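Local atomic coordinates of alpha-amylase (Eisenia fetida, PDB entry 6M4K), a protein that probably hydrolyses internal alpha-1,4-glucosidic linkages in starch-like polysaccharides, as a calcium- and chloride-dependent member of glycosyl hydrolase family 13. Residues Arg16-His21 and Asn393-His398; Cys34-Asp39 and Glu385-Glu390; Tyr61-Arg66 and Asn304-Gly309. All coordinates share one frame; numbering follows the deposited sequence. Where two conformers were deposited one is given.

Overall arrangement
All three contacts lie in the family 13 catalytic barrel. Contacts 1 and 2 are neighbours, with centres about 9 Å apart. Both join the start of the barrel to its last helix, 389-401, or the turn leading into it. They touch directly, with V20 CG1 lying 3.8 Å from H386 CB. Contact 3 stands apart, its centre about 25 Å from that of contact 1 and about 24 Å from that of contact 2. It joins two loops at the C-terminal ends of the strands, where family 13 enzymes have their active site. There the H308 side chain is about 11 Å from that of H204, a calcium ligand. Contacts 1 and 2 lie away from the annotated calcium site.

Contact 1: Arg16-His21 and Asn393-His398; sequences RDVIVH and NMVRFH
The imidazole of H398 is met in two ways by the other segment. V18 CG2 lies over one face, and D17 OD2 sits at the edge. The contact belongs to the closure of a TIM barrel: 16-21 runs into the first strand, 19-22, and 393-398 is part of the last barrel helix, 389-401.

At the edge, H398 NE2 donates to D17 OD2 at 2.8 Å. The bond is nearly straight, with an N-H...O angle of 167°. Carboxylate and ring are almost coplanar, 11° apart. D17 OD2 accepts with its anti lone pair, the one away from OD1. OD1 is bonded to the hydroxyl of Y10, so both carboxylate oxygens are engaged. The other ring nitrogen, H398 ND1, is bonded to the backbone O of L333 in helix 322-334. The two bonds fix the rotation of the ring. With an acceptor at each nitrogen, the imidazole probably carries both protons, and the carboxylate would favour that state.

Over the face, V18 CG2 is 4.0 Å from the ring centroid of H398, a CH-pi contact. V18 CG2 is closest to H398 CD2, at 3.7 Å. In H398, CG is anti to the backbone N (chi1 174°), which carries the ring off the helix toward D17 and V18. V18 also packs on L333, and its backbone is hydrogen-bonded to C43 beside the second strand. Through D17 and V18, the lead-in to strand 19-22 thus meets helix 389-401 at H398 and V395, and helix 322-334 at L333.

V395, one turn before H398, adds an apolar touch. V18 divides its two methyls between the partners: CG2 goes to the imidazole, while CG1 meets V395 CG2 at 4.2 Å.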
loop_
_atom_site.group_PDB
_atom_site.type_symbol
_atom_site.label_atom_id
_atom_site.label_comp_id
_atom_site.label_asym_id
_atom_site.label_seq_id
_atom_site.Cartn_x
_atom_site.Cartn_y
_atom_site.Cartn_z
ATOM N N ARG A 16 11.823 -2.130 -12.624
ATOM C CA ARG A 16 10.787 -2.440 -11.648
ATOM C C ARG A 16 10.703 -1.319 -10.623
ATOM O O ARG A 16 11.713 -0.705 -10.265
ATOM C CB ARG A 16 11.087 -3.759 -10.932
ATOM C CG ARG A 16 11.317 -4.883 -11.901
ATOM C CD ARG A 16 11.553 -6.204 -11.221
ATOM N NE ARG A 16 11.836 -7.240 -12.210
ATOM C CZ ARG A 16 12.288 -8.459 -11.932
ATOM N NH1 ARG A 16 12.510 -8.823 -10.673
ATOM N NH2 ARG A 16 12.510 -9.321 -12.918
ATOM N N ASP A 17 9.489 -1.067 -10.126
ATOM C CA ASP A 17 9.281 0.060 -9.223
ATOM C C ASP A 17 8.075 -0.117 -8.295
ATOM O O ASP A 17 8.143 0.212 -7.109
ATOM C CB ASP A 17 9.138 1.337 -10.070
ATOM C CG ASP A 17 9.177 2.603 -9.250
ATOM O OD1 ASP A 17 10.097 2.759 -8.412
ATOM O OD2 ASP A 17 8.298 3.466 -9.449
ATOM N N VAL A 18 6.953 -0.601 -8.823
ATOM C CA VAL A 18 5.685 -0.614 -8.091
ATOM C C VAL A 18 5.678 -1.779 -7.113
ATOM O O VAL A 18 6.174 -2.863 -7.417
ATOM C CB VAL A 18 4.528 -0.709 -9.105
ATOM C CG1 VAL A 18 3.189 -0.874 -8.396
ATOM C CG2 VAL A 18 4.505 0.513 -9.998
ATOM N N ILE A 19 5.111 -1.565 -5.933
ATOM C CA ILE A 19 4.999 -2.643 -4.956
ATOM C C ILE A 19 3.528 -3.002 -4.731
ATOM O O ILE A 19 2.613 -2.262 -5.108
ATOM C CB ILE A 19 5.735 -2.314 -3.647
ATOM C CG1 ILE A 19 5.085 -1.121 -2.967
ATOM C CG2 ILE A 19 7.225 -2.026 -3.948
ATOM C CD1 ILE A 19 5.598 -0.883 -1.553
ATOM N N VAL A 20 3.305 -4.179 -4.142
ATOM C CA VAL A 20 1.965 -4.740 -3.972
ATOM C C VAL A 20 1.796 -5.194 -2.529
ATOM O O VAL A 20 2.663 -5.882 -1.985
ATOM C CB VAL A 20 1.718 -5.932 -4.921
ATOM C CG1 VAL A 20 0.314 -6.504 -4.698
ATOM C CG2 VAL A 20 1.922 -5.535 -6.360
ATOM N N HIS A 21 0.661 -4.862 -1.923
ATOM C CA HIS A 21 0.338 -5.377 -0.597
ATOM C C HIS A 21 -0.449 -6.671 -0.763
ATOM O O HIS A 21 -1.626 -6.639 -1.136
ATOM C CB HIS A 21 -0.499 -4.367 0.165
ATOM C CG HIS A 21 -0.779 -4.769 1.575
ATOM N ND1 HIS A 21 -1.745 -4.151 2.337
ATOM C CD2 HIS A 21 -0.193 -5.690 2.373
ATOM C CE1 HIS A 21 -1.754 -4.688 3.544
ATOM N NE2 HIS A 21 -0.822 -5.625 3.591
ATOM N N ASN A 393 -0.884 -3.893 -16.949
ATOM C CA ASN A 393 -0.461 -3.193 -18.156
ATOM C C ASN A 393 -0.171 -1.723 -17.883
ATOM O O ASN A 393 0.654 -1.119 -18.575
ATOM C CB ASN A 393 -1.479 -3.375 -19.280
ATOM C CG ASN A 393 -1.198 -4.611 -20.108
ATOM O OD1 ASN A 393 -0.256 -5.354 -19.826
ATOM N ND2 ASN A 393 -2.004 -4.834 -21.144
ATOM N N MET A 394 -0.820 -1.135 -16.875
ATOM C CA MET A 394 -0.449 0.211 -16.468
ATOM C C MET A 394 0.820 0.228 -15.625
ATOM O O MET A 394 1.509 1.254 -15.601
ATOM C CB MET A 394 -1.603 0.929 -15.765
ATOM C CG MET A 394 -2.706 1.392 -16.723
ATOM S SD MET A 394 -2.117 2.411 -18.090
ATOM C CE MET A 394 -1.321 3.758 -17.207
ATOM N N VAL A 395 1.155 -0.876 -14.958
ATOM C CA VAL A 395 2.482 -0.986 -14.357
ATOM C C VAL A 395 3.549 -1.015 -15.440
ATOM O O VAL A 395 4.576 -0.334 -15.333
ATOM C CB VAL A 395 2.543 -2.207 -13.429
ATOM C CG1 VAL A 395 3.986 -2.554 -13.027
ATOM C CG2 VAL A 395 1.658 -1.972 -12.202
ATOM N N ARG A 396 3.311 -1.772 -16.514
ATOM C CA ARG A 396 4.226 -1.741 -17.650
ATOM C C ARG A 396 4.326 -0.340 -18.246
ATOM O O ARG A 396 5.431 0.130 -18.535
ATOM C CB ARG A 396 3.826 -2.791 -18.695
ATOM C CG ARG A 396 4.787 -2.855 -19.883
ATOM C CD ARG A 396 4.545 -4.084 -20.736
ATOM N NE ARG A 396 3.214 -4.032 -21.333
ATOM C CZ ARG A 396 2.730 -4.935 -22.178
ATOM N NH1 ARG A 396 3.466 -5.980 -22.532
ATOM N NH2 ARG A 396 1.505 -4.782 -22.671
ATOM N N PHE A 397 3.190 0.352 -18.416
ATOM C CA PHE A 397 3.208 1.741 -18.876
ATOM C C PHE A 397 4.085 2.586 -17.964
ATOM O O PHE A 397 4.959 3.323 -18.427
ATOM C CB PHE A 397 1.767 2.278 -18.883
ATOM C CG PHE A 397 1.614 3.710 -19.374
ATOM C CD1 PHE A 397 1.979 4.786 -18.576
ATOM C CD2 PHE A 397 1.014 3.974 -20.605
ATOM C CE1 PHE A 397 1.805 6.082 -19.011
ATOM C CE2 PHE A 397 0.829 5.271 -21.052
ATOM C CZ PHE A 397 1.229 6.331 -20.263
ATOM N N HIS A 398 3.851 2.487 -16.657
ATOM C CA HIS A 398 4.640 3.210 -15.663
ATOM C C HIS A 398 6.125 2.925 -15.822
ATOM O O HIS A 398 6.948 3.846 -15.782
ATOM C CB HIS A 398 4.156 2.740 -14.290
ATOM C CG HIS A 398 4.945 3.256 -13.124
ATOM N ND1 HIS A 398 4.555 4.356 -12.390
ATOM C CD2 HIS A 398 6.059 2.777 -12.523
ATOM C CE1 HIS A 398 5.405 4.539 -11.390
ATOM N NE2 HIS A 398 6.341 3.609 -11.466
#

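Contact 2: Cys34-Asp39 and Glu385-Glu390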
loop_
_atom_site.group_PDB
_atom_site.type_symbol
_atom_site.label_atom_id
_atom_site.label_comp_id
_atom_site.label_asym_id
_atom_site.label_seq_id
_atom_site.Cartn_x
_atom_site.Cartn_y
_atom_site.Cartn_z
ATOM N N CYS A 34 5.956 -14.541 -6.443
ATOM C CA CYS A 34 7.113 -13.743 -6.833
ATOM C C CYS A 34 7.530 -13.993 -8.277
ATOM O O CYS A 34 8.012 -13.069 -8.933
ATOM C CB CYS A 34 8.263 -13.926 -5.837
ATOM S SG CYS A 34 7.966 -12.939 -4.348
ATOM N N GLN A 35 7.315 -15.202 -8.803
ATOM C CA GLN A 35 7.621 -15.448 -10.211
ATOM C C GLN A 35 6.722 -14.612 -11.112
ATOM O O GLN A 35 7.191 -13.971 -12.060
ATOM C CB GLN A 35 7.482 -16.933 -10.549
ATOM C CG GLN A 35 7.898 -17.258 -11.978
ATOM C CD GLN A 35 9.366 -16.969 -12.229
ATOM O OE1 GLN A 35 10.237 -17.719 -11.784
ATOM N NE2 GLN A 35 9.651 -15.877 -12.928
ATOM N N TRP A 36 5.411 -14.629 -10.839
ATOM C CA TRP A 36 4.471 -13.821 -11.608
ATOM C C TRP A 36 4.807 -12.339 -11.491
ATOM O O TRP A 36 4.812 -11.606 -12.489
ATOM C CB TRP A 36 3.036 -14.104 -11.129
ATOM C CG TRP A 36 1.996 -13.510 -12.041
ATOM C CD1 TRP A 36 1.316 -14.155 -13.046
ATOM C CD2 TRP A 36 1.543 -12.149 -12.063
ATOM N NE1 TRP A 36 0.468 -13.277 -13.677
ATOM C CE2 TRP A 36 0.588 -12.038 -13.099
ATOM C CE3 TRP A 36 1.844 -11.014 -11.299
ATOM C CZ2 TRP A 36 -0.056 -10.830 -13.403
ATOM C CZ3 TRP A 36 1.209 -9.817 -11.597
ATOM C CH2 TRP A 36 0.269 -9.733 -12.646
ATOM N N LEU A 37 5.095 -11.888 -10.271
ATOM C CA LEU A 37 5.435 -10.490 -10.048
ATOM C C LEU A 37 6.694 -10.089 -10.802
ATOM O O LEU A 37 6.740 -9.012 -11.400
ATOM C CB LEU A 37 5.603 -10.231 -8.557
ATOM C CG LEU A 37 4.297 -10.313 -7.770
ATOM C CD1 LEU A 37 4.586 -10.470 -6.283
ATOM C CD2 LEU A 37 3.445 -9.079 -8.011
ATOM N N ALA A 38 7.727 -10.937 -10.773
ATOM C CA ALA A 38 8.942 -10.644 -11.529
ATOM C C ALA A 38 8.655 -10.562 -13.024
ATOM O O ALA A 38 9.125 -9.645 -13.704
ATOM C CB ALA A 38 10.009 -11.704 -11.233
ATOM N N ASP A 39 7.870 -11.509 -13.547
ATOM C CA ASP A 39 7.546 -11.514 -14.973
ATOM C C ASP A 39 6.796 -10.258 -15.390
ATOM O O ASP A 39 6.859 -9.860 -16.560
ATOM C CB ASP A 39 6.711 -12.749 -15.329
ATOM C CG ASP A 39 7.493 -14.046 -15.226
ATOM O OD1 ASP A 39 8.738 -14.003 -15.148
ATOM O OD2 ASP A 39 6.847 -15.114 -15.239
ATOM N N GLU A 385 -6.082 -7.741 -7.417
ATOM C CA GLU A 385 -6.043 -6.527 -8.236
ATOM C C GLU A 385 -4.747 -6.406 -9.028
ATOM O O GLU A 385 -4.739 -5.888 -10.147
ATOM C CB GLU A 385 -6.188 -5.281 -7.350
ATOM C CG GLU A 385 -7.550 -5.092 -6.688
ATOM C CD GLU A 385 -7.616 -5.662 -5.287
ATOM O OE1 GLU A 385 -7.158 -6.802 -5.065
ATOM O OE2 GLU A 385 -8.129 -4.957 -4.399
ATOM N N HIS A 386 -3.626 -6.824 -8.440
ATOM C CA HIS A 386 -2.341 -6.679 -9.115
ATOM C C HIS A 386 -2.247 -7.545 -10.362
ATOM O O HIS A 386 -1.405 -7.276 -11.226
ATOM C CB HIS A 386 -1.208 -7.018 -8.146
ATOM C CG HIS A 386 -1.176 -8.454 -7.748
ATOM N ND1 HIS A 386 -2.091 -9.011 -6.879
ATOM C CD2 HIS A 386 -0.353 -9.458 -8.129
ATOM C CE1 HIS A 386 -1.822 -10.296 -6.734
ATOM N NE2 HIS A 386 -0.774 -10.593 -7.484
ATOM N N ARG A 387 -3.100 -8.570 -10.471
ATOM C CA ARG A 387 -3.202 -9.407 -11.659
ATOM C C ARG A 387 -4.273 -8.953 -12.646
ATOM O O ARG A 387 -4.457 -9.613 -13.677
ATOM C CB ARG A 387 -3.462 -10.867 -11.271
ATOM C CG ARG A 387 -2.304 -11.600 -10.611
ATOM C CD ARG A 387 -2.392 -13.078 -10.958
ATOM N NE ARG A 387 -1.388 -13.904 -10.304
ATOM C CZ ARG A 387 -1.074 -15.124 -10.727
ATOM N NH1 ARG A 387 -1.678 -15.621 -11.801
ATOM N NH2 ARG A 387 -0.154 -15.842 -10.096
ATOM N N TRP A 388 -4.999 -7.872 -12.372
ATOM C CA TRP A 388 -5.927 -7.348 -13.368
ATOM C C TRP A 388 -5.134 -6.749 -14.517
ATOM O O TRP A 388 -4.167 -6.015 -14.297
ATOM C CB TRP A 388 -6.799 -6.252 -12.763
ATOM C CG TRP A 388 -7.746 -6.675 -11.668
ATOM C CD1 TRP A 388 -7.850 -7.900 -11.080
ATOM C CD2 TRP A 388 -8.721 -5.842 -11.035
ATOM N NE1 TRP A 388 -8.841 -7.883 -10.113
ATOM C CE2 TRP A 388 -9.387 -6.625 -10.072
ATOM C CE3 TRP A 388 -9.097 -4.504 -11.197
ATOM C CZ2 TRP A 388 -10.415 -6.117 -9.282
ATOM C CZ3 TRP A 388 -10.111 -3.999 -10.405
ATOM C CH2 TRP A 388 -10.757 -4.804 -9.459
ATOM N N ARG A 389 -5.561 -7.030 -15.753
ATOM C CA ARG A 389 -4.831 -6.525 -16.912
ATOM C C ARG A 389 -4.717 -5.006 -16.880
ATOM O O ARG A 389 -3.674 -4.444 -17.241
ATOM C CB ARG A 389 -5.499 -6.983 -18.217
ATOM C CG ARG A 389 -4.768 -6.524 -19.489
ATOM C CD ARG A 389 -5.601 -6.808 -20.746
ATOM N NE ARG A 389 -6.788 -5.966 -20.710
ATOM C CZ ARG A 389 -8.002 -6.374 -20.366
ATOM N NH1 ARG A 389 -8.240 -7.651 -20.078
ATOM N NH2 ARG A 389 -8.985 -5.480 -20.317
ATOM N N GLU A 390 -5.790 -4.316 -16.478
ATOM C CA GLU A 390 -5.750 -2.861 -16.439
ATOM C C GLU A 390 -4.675 -2.370 -15.480
ATOM O O GLU A 390 -4.052 -1.328 -15.724
ATOM C CB GLU A 390 -7.122 -2.309 -16.052
ATOM C CG GLU A 390 -8.260 -2.700 -17.017
ATOM C CD GLU A 390 -8.985 -3.992 -16.647
ATOM O OE1 GLU A 390 -8.434 -4.849 -15.921
ATOM O OE2 GLU A 390 -10.148 -4.152 -17.084
#
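W36 makes most of the contact. The guanidinium of R387 lies flat over one face of its indole, planes 10° apart and centres 3.7 Å apart. CZ is over the five-membered ring, a cation-pi contact. R387 CG covers the six-membered ring of W36 by a CH-pi contact, 3.7 Å from its centroid. The R387 chain, extended from CG to NE, can therefore run along the whole indole. H386 approaches differently. Its ring turns an edge toward the face of W36 in an offset edge-to-face pair, with planes at 90° and centroids 5.6 Å apart. The backbone O of H386 comes within 3.3 Å of W36 CH2. Beyond the two segments, the W36 ring also stacks with H40.

L37 follows, and adds one methyl: CD2 touches H386 CD2 at 3.8 Å. The H386 ring is held at both nitrogens, NE2 by E33 OE2 and ND1 by S344 OG. E33 OE2 also forms a salt bridge with R387 NE. One carboxylate oxygen thus positions both residues that meet W36, and it probably steadies the charge of the stacked guanidinium.

On the second segment, the short 3-10 turn 385-387 precedes W388, the N-cap residue of helix 389-401. The contact therefore joins the first barrel helix, 27-39, to the lead-in of the last one, across the seam where a TIM barrel closes.

Contact 3: Tyr61-Arg66 and Asn304-Gly309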
loop_
_atom_site.group_PDB
_atom_site.type_symbol
_atom_site.label_atom_id
_atom_site.label_comp_id
_atom_site.label_asym_id
_atom_site.label_seq_id
_atom_site.Cartn_x
_atom_site.Cartn_y
_atom_site.Cartn_z
ATOM N N TYR A 61 -11.205 -15.320 14.251
ATOM C CA TYR A 61 -9.986 -15.112 13.465
ATOM C C TYR A 61 -10.070 -13.885 12.560
ATOM O O TYR A 61 -9.910 -13.996 11.343
ATOM C CB TYR A 61 -9.644 -16.387 12.698
ATOM C CG TYR A 61 -9.689 -17.605 13.607
ATOM C CD1 TYR A 61 -8.656 -17.856 14.500
ATOM C CD2 TYR A 61 -10.775 -18.486 13.598
ATOM C CE1 TYR A 61 -8.675 -18.961 15.341
ATOM C CE2 TYR A 61 -10.807 -19.600 14.440
ATOM C CZ TYR A 61 -9.755 -19.826 15.302
ATOM O OH TYR A 61 -9.767 -20.923 16.150
ATOM N N PRO A 62 -10.325 -12.709 13.124
ATOM C CA PRO A 62 -10.405 -11.491 12.310
ATOM C C PRO A 62 -9.042 -11.105 11.738
ATOM O O PRO A 62 -7.992 -11.495 12.253
ATOM C CB PRO A 62 -10.877 -10.446 13.327
ATOM C CG PRO A 62 -10.263 -10.905 14.617
ATOM C CD PRO A 62 -10.357 -12.420 14.566
ATOM N N TRP A 63 -9.060 -10.290 10.678
ATOM C CA TRP A 63 -7.781 -9.819 10.137
ATOM C C TRP A 63 -7.020 -9.005 11.175
ATOM O O TRP A 63 -5.788 -9.086 11.246
ATOM C CB TRP A 63 -7.981 -8.996 8.855
ATOM C CG TRP A 63 -8.742 -7.753 9.084
ATOM C CD1 TRP A 63 -10.102 -7.603 9.038
ATOM C CD2 TRP A 63 -8.211 -6.466 9.436
ATOM N NE1 TRP A 63 -10.446 -6.312 9.335
ATOM C CE2 TRP A 63 -9.306 -5.589 9.585
ATOM C CE3 TRP A 63 -6.917 -5.973 9.648
ATOM C CZ2 TRP A 63 -9.150 -4.246 9.926
ATOM C CZ3 TRP A 63 -6.761 -4.639 9.996
ATOM C CH2 TRP A 63 -7.871 -3.790 10.125
ATOM N N TRP A 64 -7.730 -8.261 12.017
ATOM C CA TRP A 64 -7.056 -7.308 12.891
ATOM C C TRP A 64 -6.310 -7.958 14.048
ATOM O O TRP A 64 -5.558 -7.266 14.743
ATOM C CB TRP A 64 -7.991 -6.192 13.352
ATOM C CG TRP A 64 -9.342 -6.594 13.838
ATOM C CD1 TRP A 64 -10.522 -6.415 13.169
ATOM C CD2 TRP A 64 -9.680 -7.168 15.107
ATOM N NE1 TRP A 64 -11.569 -6.851 13.936
ATOM C CE2 TRP A 64 -11.087 -7.323 15.127
ATOM C CE3 TRP A 64 -8.940 -7.555 16.227
ATOM C CZ2 TRP A 64 -11.765 -7.856 16.222
ATOM C CZ3 TRP A 64 -9.626 -8.104 17.321
ATOM C CH2 TRP A 64 -11.025 -8.236 17.301
ATOM N N GLN A 65 -6.478 -9.267 14.277
ATOM C CA GLN A 65 -5.668 -9.930 15.294
ATOM C C GLN A 65 -4.176 -9.788 14.996
ATOM O O GLN A 65 -3.356 -9.791 15.923
ATOM C CB GLN A 65 -6.071 -11.408 15.424
ATOM C CG GLN A 65 -5.569 -12.259 14.289
ATOM C CD GLN A 65 -6.047 -13.705 14.339
ATOM O OE1 GLN A 65 -6.725 -14.128 15.288
ATOM N NE2 GLN A 65 -5.692 -14.470 13.315
ATOM N N ARG A 66 -3.811 -9.629 13.718
ATOM C CA ARG A 66 -2.402 -9.532 13.350
ATOM C C ARG A 66 -1.785 -8.192 13.715
ATOM O O ARG A 66 -0.553 -8.078 13.675
ATOM C CB ARG A 66 -2.198 -9.849 11.867
ATOM C CG ARG A 66 -2.584 -11.284 11.553
ATOM C CD ARG A 66 -2.304 -11.646 10.122
ATOM N NE ARG A 66 -0.873 -11.845 9.864
ATOM C CZ ARG A 66 -0.419 -12.509 8.813
ATOM N NH1 ARG A 66 -1.282 -13.038 7.952
ATOM N NH2 ARG A 66 0.883 -12.682 8.618
ATOM N N ASN A 304 -8.739 1.455 5.092
ATOM C CA ASN A 304 -9.742 2.344 4.538
ATOM C C ASN A 304 -10.632 1.689 3.496
ATOM O O ASN A 304 -11.714 2.213 3.229
ATOM C CB ASN A 304 -9.154 3.706 4.127
ATOM C CG ASN A 304 -8.217 3.633 2.929
ATOM O OD1 ASN A 304 -8.240 2.680 2.149
ATOM N ND2 ASN A 304 -7.429 4.697 2.741
ATOM N N GLN A 305 -10.254 0.528 2.949
ATOM C CA GLN A 305 -11.235 -0.203 2.143
ATOM C C GLN A 305 -12.349 -0.796 3.001
ATOM O O GLN A 305 -13.357 -1.258 2.452
ATOM C CB GLN A 305 -10.588 -1.279 1.249
ATOM C CG GLN A 305 -10.057 -2.495 1.997
ATOM C CD GLN A 305 -9.516 -3.623 1.113
ATOM O OE1 GLN A 305 -9.333 -4.743 1.605
ATOM N NE2 GLN A 305 -9.271 -3.353 -0.173
ATOM N N ARG A 306 -12.180 -0.800 4.322
ATOM C CA ARG A 306 -13.193 -1.220 5.282
ATOM C C ARG A 306 -13.909 -0.035 5.907
ATOM O O ARG A 306 -14.604 -0.207 6.918
ATOM C CB ARG A 306 -12.573 -2.103 6.368
ATOM C CG ARG A 306 -12.228 -3.477 5.835
ATOM C CD ARG A 306 -11.236 -4.306 6.677
ATOM N NE ARG A 306 -11.208 -5.618 6.057
ATOM C CZ ARG A 306 -10.560 -5.902 4.934
ATOM N NH1 ARG A 306 -9.746 -5.005 4.379
ATOM N NH2 ARG A 306 -10.688 -7.095 4.378
ATOM N N GLY A 307 -13.752 1.161 5.338
ATOM C CA GLY A 307 -14.503 2.318 5.784
ATOM C C GLY A 307 -13.917 3.058 6.959
ATOM O O GLY A 307 -14.590 3.934 7.517
ATOM N N HIS A 308 -12.685 2.744 7.356
ATOM C CA HIS A 308 -12.085 3.343 8.539
ATOM C C HIS A 308 -11.369 4.665 8.268
ATOM O O HIS A 308 -10.926 5.310 9.224
ATOM C CB HIS A 308 -11.142 2.337 9.211
ATOM C CG HIS A 308 -11.816 1.058 9.608
ATOM N ND1 HIS A 308 -11.129 -0.124 9.782
ATOM C CD2 HIS A 308 -13.119 0.773 9.845
ATOM C CE1 HIS A 308 -11.976 -1.079 10.125
ATOM N NE2 HIS A 308 -13.190 -0.561 10.169
ATOM N N GLY A 309 -11.226 5.070 7.010
ATOM C CA GLY A 309 -10.669 6.373 6.713
ATOM C C GLY A 309 -11.722 7.457 6.764
ATOM O O GLY A 309 -12.913 7.196 6.946
#
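The R306 chain, extended from CG to NE, runs over one face of the W63 indole, the two side chains passing in opposite directions. R306 CD is 3.4 Å from W63 NE1, and the guanidinium carbon CZ is 4.6 Å from the centroid of the five-membered ring, 19° off the normal. This is a cation-pi contact, but not a flat stack: the planes are 56° apart. H308 meets the same indole edge to edge, with CE1 4.2 Å from W63 CZ2.

D360 fixes two of these rings. Its backbone O is bonded to W63 NE1, and its OD2 to H308 NE2. R306 NH1 donates to Q305 OE1 at 2.8 Å and is also bonded to the backbone O of H302. Q305 is itself held through NE2 by D300 and S345. W63 also touches D303.

Both segments lie in loops, with short 3-10 turns at 63-66 and 304-305, at the end of the barrel where family 13 enzymes have their active site. Segment 61-66 runs between strand 44-47 and helix 81-93, and 304-309 between strand 295-297 and helix 322-334.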